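Local atomic coordinates of terminal oxygenase component of carbazole (Janthinobacterium sp., PDB entry 7BUG), a protein that catalyses, as terminal oxygenase of carbazole 1,9a-dioxygenase, the angular dioxygenation of carbazole, using a Rieske [2Fe-2S] cluster and a mononuclear iron. Residues A[155-163]-A[303-314]; A[275-284]-A[321-330]. All coordinates share one frame; numbering follows the deposited sequence.

Contact 1: A[155-163]-A[303-314]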
# COMPACT_ATOMS: atom_id res chain seq x y z
N ASP A 155 -4.20 44.25 4.30
CA ASP A 155 -4.60 45.68 4.10
C ASP A 155 -6.10 45.80 4.35
O ASP A 155 -6.85 44.99 3.81
CB ASP A 155 -4.18 46.20 2.72
CG ASP A 155 -2.70 46.47 2.64
OD1 ASP A 155 -2.02 46.29 3.67
OD2 ASP A 155 -2.22 46.81 1.53
N ASP A 156 -6.55 46.88 5.02
CA ASP A 156 -7.98 47.13 5.30
C ASP A 156 -8.81 46.95 4.01
O ASP A 156 -9.92 46.39 4.09
CB ASP A 156 -8.20 48.52 5.90
CG ASP A 156 -9.65 48.83 6.24
OD1 ASP A 156 -10.28 47.98 6.93
OD2 ASP A 156 -10.18 49.89 5.77
N ASP A 157 -8.36 47.50 2.89
CA ASP A 157 -9.20 47.62 1.67
C ASP A 157 -9.01 46.41 0.73
O ASP A 157 -9.73 46.29 -0.25
CB ASP A 157 -8.97 48.95 0.93
CG ASP A 157 -7.62 49.11 0.27
OD1 ASP A 157 -6.65 48.41 0.70
OD2 ASP A 157 -7.54 49.94 -0.69
N MET A 158 -8.11 45.49 1.06
CA MET A 158 -7.84 44.32 0.20
C MET A 158 -8.97 43.29 0.33
O MET A 158 -9.26 42.83 1.45
CB MET A 158 -6.50 43.70 0.57
CG MET A 158 -6.10 42.57 -0.37
SD MET A 158 -5.59 43.17 -1.99
CE MET A 158 -4.11 44.12 -1.64
N GLU A 159 -9.70 43.05 -0.75
CA GLU A 159 -10.77 42.03 -0.81
C GLU A 159 -10.13 40.74 -1.33
O GLU A 159 -9.42 40.77 -2.38
CB GLU A 159 -11.96 42.48 -1.64
CG GLU A 159 -12.75 43.59 -0.96
CD GLU A 159 -13.24 43.26 0.44
OE1 GLU A 159 -13.79 42.15 0.65
OE2 GLU A 159 -13.12 44.15 1.33
N ILE A 160 -10.34 39.69 -0.56
CA ILE A 160 -9.76 38.36 -0.85
C ILE A 160 -10.87 37.41 -1.26
O ILE A 160 -11.88 37.29 -0.56
CB ILE A 160 -8.99 37.87 0.37
CG1 ILE A 160 -7.74 38.71 0.68
CG2 ILE A 160 -8.67 36.40 0.20
CD1 ILE A 160 -6.70 38.80 -0.42
N LEU A 161 -10.64 36.71 -2.35
CA LEU A 161 -11.55 35.66 -2.83
C LEU A 161 -10.67 34.47 -3.21
O LEU A 161 -9.56 34.70 -3.68
CB LEU A 161 -12.35 36.20 -4.01
CG LEU A 161 -13.36 37.29 -3.65
CD1 LEU A 161 -13.87 37.96 -4.93
CD2 LEU A 161 -14.49 36.69 -2.86
N GLY A 162 -11.17 33.26 -3.09
CA GLY A 162 -10.25 32.15 -3.37
C GLY A 162 -10.89 30.83 -3.68
O GLY A 162 -12.13 30.68 -3.81
N LYS A 163 -10.02 29.84 -3.71
CA LYS A 163 -10.35 28.44 -3.93
C LYS A 163 -9.35 27.57 -3.16
O LYS A 163 -8.18 27.98 -3.08
CB LYS A 163 -10.22 28.17 -5.43
CG LYS A 163 -10.65 26.80 -5.82
CD LYS A 163 -10.41 26.52 -7.26
CE LYS A 163 -10.63 25.05 -7.50
NZ LYS A 163 -10.14 24.71 -8.84
N PRO A 303 -7.84 45.69 -4.06
CA PRO A 303 -8.39 46.80 -3.27
C PRO A 303 -9.78 47.17 -3.77
O PRO A 303 -10.00 47.38 -4.98
CB PRO A 303 -7.38 47.92 -3.49
CG PRO A 303 -6.09 47.21 -3.89
CD PRO A 303 -6.55 46.02 -4.70
N CYS A 304 -10.72 47.25 -2.85
CA CYS A 304 -12.13 47.63 -3.08
C CYS A 304 -12.52 48.62 -1.99
O CYS A 304 -12.31 48.32 -0.78
CB CYS A 304 -13.07 46.44 -3.00
SG CYS A 304 -12.79 45.22 -4.30
N ALA A 305 -13.02 49.79 -2.38
CA ALA A 305 -13.24 50.94 -1.49
C ALA A 305 -14.59 50.78 -0.78
O ALA A 305 -14.76 51.36 0.30
CB ALA A 305 -13.17 52.21 -2.28
N ASN A 306 -15.54 50.06 -1.36
CA ASN A 306 -16.91 50.02 -0.81
C ASN A 306 -17.62 48.79 -1.33
O ASN A 306 -17.00 48.07 -2.16
CB ASN A 306 -17.67 51.32 -1.13
CG ASN A 306 -17.58 51.67 -2.60
OD1 ASN A 306 -17.66 50.79 -3.45
ND2 ASN A 306 -17.41 52.95 -2.90
N ASP A 307 -18.85 48.55 -0.85
CA ASP A 307 -19.64 47.32 -1.13
C ASP A 307 -19.84 47.19 -2.64
O ASP A 307 -19.97 46.04 -3.10
CB ASP A 307 -21.00 47.29 -0.42
CG ASP A 307 -20.94 47.05 1.08
OD1 ASP A 307 -19.96 46.45 1.54
OD2 ASP A 307 -21.89 47.48 1.78
N GLU A 308 -19.87 48.30 -3.36
CA GLU A 308 -20.16 48.33 -4.82
C GLU A 308 -18.95 47.75 -5.59
O GLU A 308 -19.16 46.91 -6.47
CB GLU A 308 -20.51 49.76 -5.24
CG GLU A 308 -21.88 50.24 -4.73
CD GLU A 308 -22.04 50.56 -3.24
OE1 GLU A 308 -21.21 51.33 -2.69
OE2 GLU A 308 -22.99 50.02 -2.61
N GLU A 309 -17.75 48.24 -5.32
CA GLU A 309 -16.47 47.69 -5.86
C GLU A 309 -16.31 46.22 -5.43
O GLU A 309 -15.86 45.37 -6.28
CB GLU A 309 -15.28 48.54 -5.40
CG GLU A 309 -15.14 49.86 -6.16
CD GLU A 309 -13.96 50.75 -5.79
OE1 GLU A 309 -13.01 50.27 -5.13
OE2 GLU A 309 -13.99 51.96 -6.17
N ARG A 310 -16.65 45.88 -4.18
CA ARG A 310 -16.52 44.48 -3.70
C ARG A 310 -17.43 43.60 -4.56
O ARG A 310 -17.02 42.49 -4.94
CB ARG A 310 -16.84 44.35 -2.21
CG ARG A 310 -16.95 42.92 -1.72
CD ARG A 310 -17.24 42.84 -0.23
NE ARG A 310 -18.59 43.31 0.11
CZ ARG A 310 -19.73 42.67 -0.15
NH1 ARG A 310 -19.74 41.51 -0.78
NH2 ARG A 310 -20.88 43.22 0.21
N LYS A 311 -18.66 44.05 -4.85
CA LYS A 311 -19.66 43.24 -5.60
C LYS A 311 -19.18 43.02 -7.05
O LYS A 311 -19.31 41.89 -7.55
CB LYS A 311 -21.04 43.90 -5.61
CG LYS A 311 -21.86 43.69 -4.33
CD LYS A 311 -22.28 42.24 -4.11
CE LYS A 311 -22.76 41.97 -2.69
NZ LYS A 311 -23.01 40.53 -2.45
N LYS A 312 -18.65 44.08 -7.66
CA LYS A 312 -18.09 44.08 -9.04
C LYS A 312 -16.89 43.12 -9.09
O LYS A 312 -16.77 42.33 -10.05
CB LYS A 312 -17.68 45.51 -9.40
CG LYS A 312 -16.95 45.66 -10.73
CD LYS A 312 -17.31 46.93 -11.49
CE LYS A 312 -16.77 46.91 -12.90
NZ LYS A 312 -15.30 46.88 -12.90
N TYR A 313 -16.05 43.13 -8.06
CA TYR A 313 -14.91 42.19 -7.98
C TYR A 313 -15.45 40.75 -7.83
O TYR A 313 -14.98 39.85 -8.57
CB TYR A 313 -13.98 42.63 -6.85
CG TYR A 313 -12.85 41.66 -6.60
CD1 TYR A 313 -12.07 41.25 -7.66
CD2 TYR A 313 -12.53 41.24 -5.32
CE1 TYR A 313 -11.03 40.36 -7.47
CE2 TYR A 313 -11.49 40.35 -5.11
CZ TYR A 313 -10.72 39.96 -6.19
OH TYR A 313 -9.67 39.10 -6.03
N GLU A 314 -16.39 40.49 -6.94
CA GLU A 314 -16.98 39.14 -6.73
C GLU A 314 -17.53 38.59 -8.06
O GLU A 314 -17.39 37.39 -8.32
CB GLU A 314 -18.08 39.13 -5.68
CG GLU A 314 -17.58 39.47 -4.28
CD GLU A 314 -18.63 39.49 -3.17
OE1 GLU A 314 -19.85 39.56 -3.47
OE2 GLU A 314 -18.21 39.44 -2.01
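Leu161 sets its CD1 methyl over one face of the Tyr313 ring, 3.8 Å from the ring centroid and 30° off its normal, a CH-pi contact. Leucine is long and apolar enough for this methyl to touch Glu314 CG as well, at 4.1 Å. Glu159, two residues earlier on the strand and also turned to the helix, lays its aliphatic CG on Cys304 CB at 3.5 Å, and the small cysteine lets the two chains come this close. In the conformer described, the glutamate bends beyond CG and slants across the Arg310 methylenes, OE1 near CD; the guanidinium itself bonds Glu314 OE2 through NH1 at 2.9 Å. Just before strand 158-163, Cys304 N donates to Asp157 O (2.9 Å, 168°), while Met158 and Pro303 form an antiparallel non-hydrogen-bonded pair, SD against CD.

Further out, Asn306 caps helix 307-314, its OD1 taking a nearly straight bond from Glu309 N. The Tyr313 ring reaches the strand because CG stands opposite the backbone N (chi1 175°), and its hydroxyl is tied to Leu300 O on strand 293-303. A serine in place of Tyr313 would probably leave Leu161 CD1 without its ring face and Leu300 O without that partner. Apart from one backbone hydrogen bond, the junction is mostly carbon; Arg310 is held by Glu314, and the nearby Glu159 charge would probably add a weak attraction.

Contact 2: A[275-284]-A[321-330]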
# COMPACT_ATOMS: atom_id res chain seq x y z
N PHE A 275 -1.30 40.05 -10.65
CA PHE A 275 -1.71 38.78 -11.30
C PHE A 275 -3.10 38.42 -10.85
O PHE A 275 -3.40 38.68 -9.69
CB PHE A 275 -0.78 37.64 -10.91
CG PHE A 275 -0.78 36.54 -11.94
CD1 PHE A 275 -0.01 36.66 -13.08
CD2 PHE A 275 -1.58 35.42 -11.76
CE1 PHE A 275 -0.07 35.66 -14.05
CE2 PHE A 275 -1.63 34.43 -12.74
CZ PHE A 275 -0.88 34.58 -13.88
N PRO A 276 -4.00 37.85 -11.69
CA PRO A 276 -3.77 37.55 -13.12
C PRO A 276 -4.11 38.72 -14.08
O PRO A 276 -4.08 38.56 -15.31
CB PRO A 276 -4.76 36.40 -13.31
CG PRO A 276 -5.94 36.85 -12.47
CD PRO A 276 -5.26 37.30 -11.20
N ASN A 277 -4.35 39.89 -13.49
CA ASN A 277 -4.68 41.17 -14.18
C ASN A 277 -3.93 42.29 -13.49
O ASN A 277 -3.55 42.17 -12.32
CB ASN A 277 -6.19 41.34 -14.24
CG ASN A 277 -6.65 42.20 -15.40
OD1 ASN A 277 -6.26 41.94 -16.54
ND2 ASN A 277 -7.45 43.22 -15.11
N PRO A 278 -3.61 43.42 -14.17
CA PRO A 278 -2.78 44.46 -13.56
C PRO A 278 -3.35 45.12 -12.30
O PRO A 278 -2.58 45.79 -11.65
CB PRO A 278 -2.55 45.46 -14.71
CG PRO A 278 -2.64 44.57 -15.93
CD PRO A 278 -3.81 43.67 -15.62
N ASP A 279 -4.64 44.92 -11.99
CA ASP A 279 -5.39 45.58 -10.90
C ASP A 279 -5.52 44.63 -9.69
O ASP A 279 -6.17 45.01 -8.66
CB ASP A 279 -6.76 46.03 -11.43
CG ASP A 279 -7.66 44.87 -11.85
OD1 ASP A 279 -7.13 43.89 -12.37
OD2 ASP A 279 -8.90 44.95 -11.60
N MET A 280 -4.93 43.44 -9.77
CA MET A 280 -5.13 42.48 -8.66
C MET A 280 -3.83 41.75 -8.35
O MET A 280 -2.85 41.90 -9.07
CB MET A 280 -6.31 41.55 -8.97
CG MET A 280 -6.13 40.61 -10.09
SD MET A 280 -7.79 40.05 -10.73
CE MET A 280 -8.74 39.70 -9.29
N MET A 281 -3.80 40.99 -7.25
CA MET A 281 -2.61 40.20 -6.92
C MET A 281 -3.01 38.81 -6.46
O MET A 281 -4.16 38.58 -6.14
CB MET A 281 -1.73 40.89 -5.87
CG MET A 281 -2.43 41.36 -4.67
SD MET A 281 -1.34 42.52 -3.73
CE MET A 281 -1.61 44.07 -4.60
N GLN A 282 -2.07 37.88 -6.58
CA GLN A 282 -2.36 36.49 -6.21
C GLN A 282 -1.55 36.12 -4.96
O GLN A 282 -0.35 36.36 -4.94
CB GLN A 282 -2.11 35.57 -7.40
CG GLN A 282 -2.41 34.12 -7.12
CD GLN A 282 -2.73 33.28 -8.34
OE1 GLN A 282 -3.09 33.82 -9.40
NE2 GLN A 282 -2.61 31.95 -8.22
N PHE A 283 -2.22 35.55 -3.97
CA PHE A 283 -1.51 34.99 -2.79
C PHE A 283 -1.92 33.53 -2.69
O PHE A 283 -3.11 33.22 -2.64
CB PHE A 283 -1.90 35.73 -1.51
CG PHE A 283 -1.94 37.24 -1.52
CD1 PHE A 283 -3.11 37.93 -1.86
CD2 PHE A 283 -0.83 37.99 -1.13
CE1 PHE A 283 -3.16 39.32 -1.79
CE2 PHE A 283 -0.91 39.38 -1.05
CZ PHE A 283 -2.08 40.03 -1.35
N GLU A 284 -0.95 32.62 -2.69
CA GLU A 284 -1.32 31.20 -2.63
C GLU A 284 -0.41 30.49 -1.62
O GLU A 284 0.82 30.64 -1.62
CB GLU A 284 -1.34 30.56 -4.03
CG GLU A 284 -0.04 30.59 -4.73
CD GLU A 284 -0.10 29.87 -6.09
OE1 GLU A 284 -1.19 29.97 -6.72
OE2 GLU A 284 0.84 29.17 -6.44
N TRP A 321 -12.05 35.31 -13.32
CA TRP A 321 -10.68 35.08 -12.80
C TRP A 321 -10.53 33.67 -12.19
O TRP A 321 -9.42 33.09 -12.30
CB TRP A 321 -10.26 36.18 -11.83
CG TRP A 321 -10.33 37.54 -12.45
CD1 TRP A 321 -11.07 38.60 -11.99
CD2 TRP A 321 -9.72 37.98 -13.65
NE1 TRP A 321 -10.92 39.67 -12.83
CE2 TRP A 321 -10.08 39.33 -13.84
CE3 TRP A 321 -8.89 37.37 -14.59
CZ2 TRP A 321 -9.65 40.08 -14.93
CZ3 TRP A 321 -8.43 38.12 -15.64
CH2 TRP A 321 -8.82 39.45 -15.81
N LYS A 322 -11.54 33.16 -11.51
CA LYS A 322 -11.49 31.80 -10.94
C LYS A 322 -11.37 30.78 -12.08
O LYS A 322 -10.45 29.96 -12.08
CB LYS A 322 -12.64 31.54 -9.98
CG LYS A 322 -12.67 30.10 -9.47
CD LYS A 322 -13.66 29.93 -8.36
CE LYS A 322 -13.88 28.47 -8.01
NZ LYS A 322 -15.12 28.29 -7.22
N PRO A 323 -12.28 30.72 -13.07
CA PRO A 323 -12.18 29.68 -14.09
C PRO A 323 -10.97 29.89 -15.02
O PRO A 323 -10.38 28.90 -15.43
CB PRO A 323 -13.53 29.73 -14.83
CG PRO A 323 -14.04 31.11 -14.58
CD PRO A 323 -13.52 31.50 -13.20
N MET A 324 -10.62 31.13 -15.36
CA MET A 324 -9.59 31.39 -16.39
C MET A 324 -8.19 31.25 -15.79
O MET A 324 -7.27 30.79 -16.48
CB MET A 324 -9.73 32.78 -16.97
CG MET A 324 -9.01 32.93 -18.27
SD MET A 324 -9.31 34.59 -18.95
CE MET A 324 -7.86 34.82 -19.97
N ALA A 325 -8.02 31.70 -14.55
CA ALA A 325 -6.69 31.88 -13.92
C ALA A 325 -6.50 30.80 -12.84
O ALA A 325 -5.57 29.97 -13.00
CB ALA A 325 -6.59 33.28 -13.35
N LEU A 326 -7.29 30.85 -11.76
CA LEU A 326 -7.12 29.90 -10.62
C LEU A 326 -7.24 28.47 -11.14
O LEU A 326 -6.48 27.61 -10.70
CB LEU A 326 -8.10 30.16 -9.49
CG LEU A 326 -7.91 31.51 -8.78
CD1 LEU A 326 -8.69 31.51 -7.47
CD2 LEU A 326 -6.45 31.83 -8.57
N GLU A 327 -8.12 28.23 -12.12
CA GLU A 327 -8.23 26.87 -12.70
C GLU A 327 -7.44 26.80 -13.99
O GLU A 327 -6.47 26.04 -14.05
CB GLU A 327 -9.71 26.53 -12.85
CG GLU A 327 -10.37 26.29 -11.53
CD GLU A 327 -11.89 26.32 -11.49
OE1 GLU A 327 -12.51 26.49 -12.55
OE2 GLU A 327 -12.46 26.18 -10.41
N GLY A 328 -7.76 27.63 -14.99
CA GLY A 328 -7.23 27.52 -16.37
C GLY A 328 -5.76 27.88 -16.52
O GLY A 328 -5.15 27.56 -17.57
N PHE A 329 -5.14 28.55 -15.55
CA PHE A 329 -3.68 28.77 -15.58
C PHE A 329 -3.01 27.81 -14.58
O PHE A 329 -2.04 27.08 -14.94
CB PHE A 329 -3.39 30.23 -15.27
CG PHE A 329 -1.96 30.65 -15.38
CD1 PHE A 329 -1.43 31.07 -16.58
CD2 PHE A 329 -1.14 30.63 -14.26
CE1 PHE A 329 -0.12 31.54 -16.65
CE2 PHE A 329 0.18 31.03 -14.36
CZ PHE A 329 0.69 31.48 -15.54
N ASN A 330 -3.52 27.77 -13.34
CA ASN A 330 -2.79 27.01 -12.28
C ASN A 330 -3.02 25.50 -12.34
O ASN A 330 -2.26 24.77 -11.69
CB ASN A 330 -3.06 27.51 -10.86
CG ASN A 330 -2.45 28.88 -10.63
OD1 ASN A 330 -3.18 29.78 -10.25
ND2 ASN A 330 -1.15 29.05 -10.86
O HOH W 1 -3.95 32.17 -11.49
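Met280 SD sits over one face of the Trp321 indole, 3.7 Å from the centroid of the five-membered ring and only 7° off its normal, a Met-aromatic contact. The six-membered ring is met obliquely by Asn277, whose CG is 3.5 Å from CH2, and by Pro276 CG. Over one face of the Phe329 ring stands Phe275 CZ, the two planes being 56° apart; Asn330 ND2 lies at the Phe329 edge, and Gln282 OE1 with a water at that of Phe275. Pro276, after a cis peptide bond, presses CB on Ala325 CB at 3.6 Å, a spacing suited to a small alanine.

Gln282, with CG opposite its backbone N, reaches across so that NE2 donates to Asn330 OD1 (3.0 Å, 166°), the acceptor lying in the glutamine amide plane. NE2 also donates to Glu284 OE1, a carboxylate held in turn by Tyr286 and Tyr296, and the water gives one hydrogen each to Gln282 OE1 and Asn330 OD1. These bonds fix the Asn330 amide, whose ND2 donates to the iron ligand Asp333, while Phe329 stacks on the iron ligand His187. The end of helix 307-327 and the residues after it thus form a second shell to the mononuclear iron, packed on turn and strand of the Bet v 1-like catalytic domain.

Overall arrangement
The centres of contacts 1 and 2 lie about 15 Å apart, and both join helix 307-327 to the seven-stranded antiparallel sheet of the catalytic domain. Contact 1 uses the beginning of the helix and the residues leading into it against the outermost strand 158-167; contact 2 uses its end and the residues just after it against the turn before strand 281-288 and that strand's start. Strand 293-303 runs between these two strands and leads into the helix. Along the chain the segments alternate: 155-163, 275-284, 303-314, 321-330. The contacts meet directly through the salt bridge of Lys163 with Glu327 and through Ile160 packing on Phe283. The helix is thus held at both ends, contact 2 beside the iron site and contact 1 away from it.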